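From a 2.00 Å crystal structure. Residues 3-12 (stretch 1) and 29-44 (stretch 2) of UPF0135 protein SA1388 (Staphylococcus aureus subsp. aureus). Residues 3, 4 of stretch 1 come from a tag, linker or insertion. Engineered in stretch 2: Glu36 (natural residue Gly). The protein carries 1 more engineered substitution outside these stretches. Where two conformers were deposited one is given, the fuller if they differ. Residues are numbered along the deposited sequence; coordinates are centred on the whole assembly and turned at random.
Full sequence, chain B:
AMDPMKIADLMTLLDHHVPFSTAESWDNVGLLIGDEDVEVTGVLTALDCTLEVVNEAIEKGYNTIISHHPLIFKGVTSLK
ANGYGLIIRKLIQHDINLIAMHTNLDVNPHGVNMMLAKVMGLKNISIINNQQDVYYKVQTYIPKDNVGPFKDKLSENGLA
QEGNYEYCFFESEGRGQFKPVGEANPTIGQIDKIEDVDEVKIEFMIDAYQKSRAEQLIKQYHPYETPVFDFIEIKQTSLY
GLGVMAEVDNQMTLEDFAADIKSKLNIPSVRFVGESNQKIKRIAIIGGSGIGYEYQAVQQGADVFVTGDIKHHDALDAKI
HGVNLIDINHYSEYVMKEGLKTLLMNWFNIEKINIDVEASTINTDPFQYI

Stretch 1 3-12: DPMKIADLMT
Stretch 2, residues 29-44: VGLLIGDEDVEVTGVL

The first amides of a helix are often capped by a neighbouring side chain, but here part of the work is done by the backbone of a distant loop, which meets the segment in a single antiparallel beta bridge. Lys6, at the N-cap position, is bridged to Glu39 with their CA atoms 4.2 Å apart. Around this pair, Val40 N donates to Met5 O and Ile7 N donates to Val38 O, each at 2.9 Å. Weaker CA-H...O contacts fill the space between: Lys6 CA lies 3.3 Å from Val38 O, and Glu39 CA 3.5 Å from Met5 O.

A helix leaves its first amides without partners from a preceding turn, and the loop supplies two acceptors. Besides the bond from Ile7, Ala8 N donates to Glu36 O at 2.9 Å. Lys6 N is met locally by Asp9 OD2 at 2.7 Å, a short carboxylate reaching back across the first turn (Asp9 chi1 m). Met5 and Lys6 are extended (phi/psi -70/125 and -95/165); from Ile7 to Thr12 the chain is helical, near -60/-43, with Leu10 N to Lys6 O at 3.0 Å and Met11 N to Ile7 O at 2.8 Å.

The acceptors are presented by a type I turn from Asp35 to Val38, closed by Val38 N to Asp35 O at 3.1 Å and braced by Asp37 N to Asp35 OD1 at 2.9 Å. Val38, Glu39 and Val40 then run extended, psi 141, 132 and 124°. A water donates to both Met5 O (2.8 Å) and Val40 O (2.7 Å), tying the carbonyls together beside the bridge.

Apolar side chains seal the inner side. Ile7 (m, m) points toward the other stretch, its CD1 3.9 Å from Val40 CG2 and its CG2 3.9 Å from Leu31 CD2; its branched shape lets it touch both. Val40 (t) also receives Met5 (t, t, p), whose CE curls to 3.6 Å from Val40 CB. One turn on, Leu10 (t, p) places CD2 4.2 Å from Val43 CG2.

Met11 (m, m, m) extends the contact to the strand that holds Gly30 and Leu31, whose direction makes 141° with that of the helix at a closest axial approach of 9.6 Å. Its CE rests 3.8 Å from Gly30 CA. Gly30, at phi/psi 101/-154, has backbone angles that by themselves call for glycine.

At the exposed margin, engineered Glu36 (chi1 m) brings OE1 to 3.5 Å from Ala8 CB, while the aliphatic Lys6 CD passes 3.5 Å from Asp37 O. Together the stretches bury 701 Å².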

# COMPACT_ATOMS: atom_id res chain seq x y z
N ASP B 3 -29.34 24.38 -35.69
CA ASP B 3 -28.71 23.66 -34.61
C ASP B 3 -27.23 23.64 -34.92
O ASP B 3 -26.72 22.64 -35.33
CB ASP B 3 -29.28 22.26 -34.44
CG ASP B 3 -29.26 21.46 -35.71
OD1 ASP B 3 -29.27 20.23 -35.59
OD2 ASP B 3 -29.25 22.06 -36.81
N PRO B 4 -26.56 24.78 -34.75
CA PRO B 4 -25.12 24.81 -34.95
C PRO B 4 -24.48 23.85 -33.96
O PRO B 4 -25.01 23.66 -32.90
CB PRO B 4 -24.74 26.28 -34.64
CG PRO B 4 -25.95 27.04 -34.68
CD PRO B 4 -27.07 26.09 -34.31
N MET B 5 -23.36 23.24 -34.30
CA MET B 5 -22.74 22.30 -33.40
C MET B 5 -22.14 23.02 -32.18
O MET B 5 -21.35 23.96 -32.34
CB MET B 5 -21.67 21.50 -34.15
CG MET B 5 -20.92 20.56 -33.31
SD MET B 5 -19.68 19.60 -34.17
CE MET B 5 -18.44 20.84 -34.38
N LYS B 6 -22.53 22.59 -30.97
CA LYS B 6 -21.90 23.05 -29.74
C LYS B 6 -20.80 22.09 -29.27
O LYS B 6 -20.74 20.96 -29.73
CB LYS B 6 -22.94 23.22 -28.61
CG LYS B 6 -24.03 24.25 -28.92
CD LYS B 6 -25.09 24.30 -27.83
CE LYS B 6 -26.06 25.46 -27.98
NZ LYS B 6 -26.63 25.83 -26.62
N ILE B 7 -19.95 22.53 -28.34
CA ILE B 7 -18.93 21.63 -27.80
C ILE B 7 -19.58 20.32 -27.32
O ILE B 7 -19.04 19.24 -27.54
CB ILE B 7 -18.08 22.29 -26.69
CG1 ILE B 7 -17.04 23.29 -27.28
CG2 ILE B 7 -17.35 21.19 -25.85
CD1 ILE B 7 -15.87 22.60 -28.03
N ALA B 8 -20.74 20.39 -26.65
CA ALA B 8 -21.44 19.21 -26.17
C ALA B 8 -21.75 18.21 -27.32
O ALA B 8 -21.54 17.02 -27.18
CB ALA B 8 -22.74 19.61 -25.42
N ASP B 9 -22.19 18.74 -28.47
CA ASP B 9 -22.46 17.92 -29.68
C ASP B 9 -21.16 17.31 -30.19
O ASP B 9 -21.12 16.12 -30.55
CB ASP B 9 -23.11 18.74 -30.81
CG ASP B 9 -24.37 19.44 -30.35
OD1 ASP B 9 -25.32 18.70 -30.09
OD2 ASP B 9 -24.40 20.70 -30.28
N LEU B 10 -20.09 18.09 -30.23
CA LEU B 10 -18.83 17.54 -30.70
C LEU B 10 -18.37 16.41 -29.77
O LEU B 10 -17.89 15.35 -30.23
CB LEU B 10 -17.76 18.61 -30.78
CG LEU B 10 -16.34 18.17 -31.21
CD1 LEU B 10 -16.34 17.50 -32.62
CD2 LEU B 10 -15.31 19.37 -31.18
N MET B 11 -18.47 16.61 -28.46
CA MET B 11 -18.07 15.58 -27.50
C MET B 11 -18.81 14.26 -27.71
O MET B 11 -18.21 13.16 -27.64
CB MET B 11 -18.27 16.07 -26.07
CG MET B 11 -17.23 17.14 -25.69
SD MET B 11 -15.54 16.48 -25.64
CE MET B 11 -15.65 15.18 -24.49
N THR B 12 -20.12 14.34 -27.95
CA THR B 12 -20.92 13.14 -28.23
C THR B 12 -20.41 12.42 -29.48
O THR B 12 -20.31 11.20 -29.51
CB THR B 12 -22.42 13.50 -28.41
OG1 THR B 12 -22.88 14.19 -27.23
CG2 THR B 12 -23.24 12.26 -28.65
N VAL B 29 -8.93 12.74 -19.85
CA VAL B 29 -9.43 12.88 -21.23
C VAL B 29 -10.75 13.61 -21.31
O VAL B 29 -11.45 13.79 -20.29
CB VAL B 29 -9.50 11.52 -21.99
CG1 VAL B 29 -8.09 10.91 -22.17
CG2 VAL B 29 -10.43 10.53 -21.31
N GLY B 30 -11.08 14.08 -22.50
CA GLY B 30 -12.32 14.77 -22.70
C GLY B 30 -12.16 16.27 -22.73
O GLY B 30 -11.09 16.79 -23.09
N LEU B 31 -13.22 16.99 -22.39
CA LEU B 31 -13.17 18.48 -22.39
C LEU B 31 -12.37 18.91 -21.17
O LEU B 31 -12.85 18.77 -20.07
CB LEU B 31 -14.58 19.09 -22.35
CG LEU B 31 -14.64 20.62 -22.39
CD1 LEU B 31 -14.02 21.13 -23.67
CD2 LEU B 31 -16.10 21.13 -22.20
N LEU B 32 -11.15 19.39 -21.36
CA LEU B 32 -10.30 19.76 -20.22
C LEU B 32 -10.50 21.23 -19.88
O LEU B 32 -10.39 21.63 -18.72
CB LEU B 32 -8.82 19.52 -20.53
CG LEU B 32 -8.43 18.03 -20.79
CD1 LEU B 32 -6.89 17.79 -20.73
CD2 LEU B 32 -9.21 17.10 -19.79
N ILE B 33 -10.68 22.05 -20.89
CA ILE B 33 -10.78 23.47 -20.71
C ILE B 33 -11.83 23.95 -21.69
O ILE B 33 -11.64 23.82 -22.90
CB ILE B 33 -9.47 24.24 -21.00
CG1 ILE B 33 -8.34 23.83 -20.08
CG2 ILE B 33 -9.73 25.79 -20.82
CD1 ILE B 33 -6.94 24.17 -20.53
N GLY B 34 -12.91 24.53 -21.17
CA GLY B 34 -13.91 25.14 -22.03
C GLY B 34 -15.33 25.13 -21.49
O GLY B 34 -15.57 25.00 -20.30
N ASP B 35 -16.27 25.25 -22.42
CA ASP B 35 -17.68 25.43 -22.12
C ASP B 35 -18.50 24.58 -23.10
O ASP B 35 -18.47 24.83 -24.32
CB ASP B 35 -18.01 26.90 -22.31
CG ASP B 35 -19.41 27.23 -21.91
OD1 ASP B 35 -20.26 26.33 -21.78
OD2 ASP B 35 -19.63 28.42 -21.60
N GLU B 36 -19.22 23.59 -22.58
CA GLU B 36 -20.04 22.66 -23.39
C GLU B 36 -21.08 23.38 -24.26
O GLU B 36 -21.48 22.89 -25.33
CB GLU B 36 -20.79 21.71 -22.44
CG GLU B 36 -19.85 20.83 -21.56
CD GLU B 36 -19.56 19.47 -22.12
OE1 GLU B 36 -20.07 19.10 -23.20
OE2 GLU B 36 -18.83 18.71 -21.47
N ASP B 37 -21.48 24.57 -23.79
CA ASP B 37 -22.57 25.31 -24.37
C ASP B 37 -22.13 26.12 -25.59
O ASP B 37 -22.98 26.61 -26.34
CB ASP B 37 -23.19 26.24 -23.30
CG ASP B 37 -23.49 25.53 -21.96
OD1 ASP B 37 -24.02 24.37 -21.99
OD2 ASP B 37 -23.13 26.12 -20.89
N VAL B 38 -20.83 26.27 -25.79
CA VAL B 38 -20.30 27.17 -26.79
C VAL B 38 -20.34 26.57 -28.19
O VAL B 38 -20.06 25.42 -28.37
CB VAL B 38 -18.85 27.68 -26.40
CG1 VAL B 38 -18.12 28.20 -27.60
CG2 VAL B 38 -19.01 28.81 -25.33
N GLU B 39 -20.67 27.40 -29.17
CA GLU B 39 -20.73 26.97 -30.58
C GLU B 39 -19.30 26.80 -31.16
O GLU B 39 -18.47 27.66 -30.95
CB GLU B 39 -21.61 27.99 -31.36
CG GLU B 39 -21.63 27.77 -32.81
CD GLU B 39 -22.61 28.64 -33.59
OE1 GLU B 39 -23.55 29.27 -33.01
OE2 GLU B 39 -22.39 28.62 -34.82
N VAL B 40 -19.03 25.68 -31.83
CA VAL B 40 -17.71 25.39 -32.41
C VAL B 40 -17.52 26.16 -33.70
O VAL B 40 -18.34 26.07 -34.61
CB VAL B 40 -17.55 23.90 -32.72
CG1 VAL B 40 -16.19 23.59 -33.41
CG2 VAL B 40 -17.69 23.06 -31.42
N THR B 41 -16.45 26.95 -33.79
CA THR B 41 -16.22 27.76 -34.99
C THR B 41 -15.23 27.11 -35.93
O THR B 41 -15.18 27.44 -37.11
CB THR B 41 -15.65 29.17 -34.64
OG1 THR B 41 -14.41 29.01 -33.93
CG2 THR B 41 -16.67 30.02 -33.84
N GLY B 42 -14.47 26.14 -35.42
CA GLY B 42 -13.49 25.46 -36.22
C GLY B 42 -12.68 24.58 -35.30
O GLY B 42 -12.62 24.87 -34.10
N VAL B 43 -12.06 23.53 -35.85
CA VAL B 43 -11.27 22.57 -35.07
C VAL B 43 -9.80 22.43 -35.59
O VAL B 43 -9.58 22.16 -36.77
CB VAL B 43 -11.97 21.15 -35.02
CG1 VAL B 43 -11.12 20.09 -34.20
CG2 VAL B 43 -13.45 21.27 -34.49
N LEU B 44 -8.85 22.60 -34.67
CA LEU B 44 -7.45 22.42 -34.89
C LEU B 44 -6.99 21.23 -34.12
O LEU B 44 -7.13 21.21 -32.88
CB LEU B 44 -6.68 23.66 -34.41
CG LEU B 44 -5.21 23.78 -34.78
CD1 LEU B 44 -5.03 23.89 -36.32
CD2 LEU B 44 -4.65 25.02 -34.02
O HOH W 1 -20.91 25.21 -34.78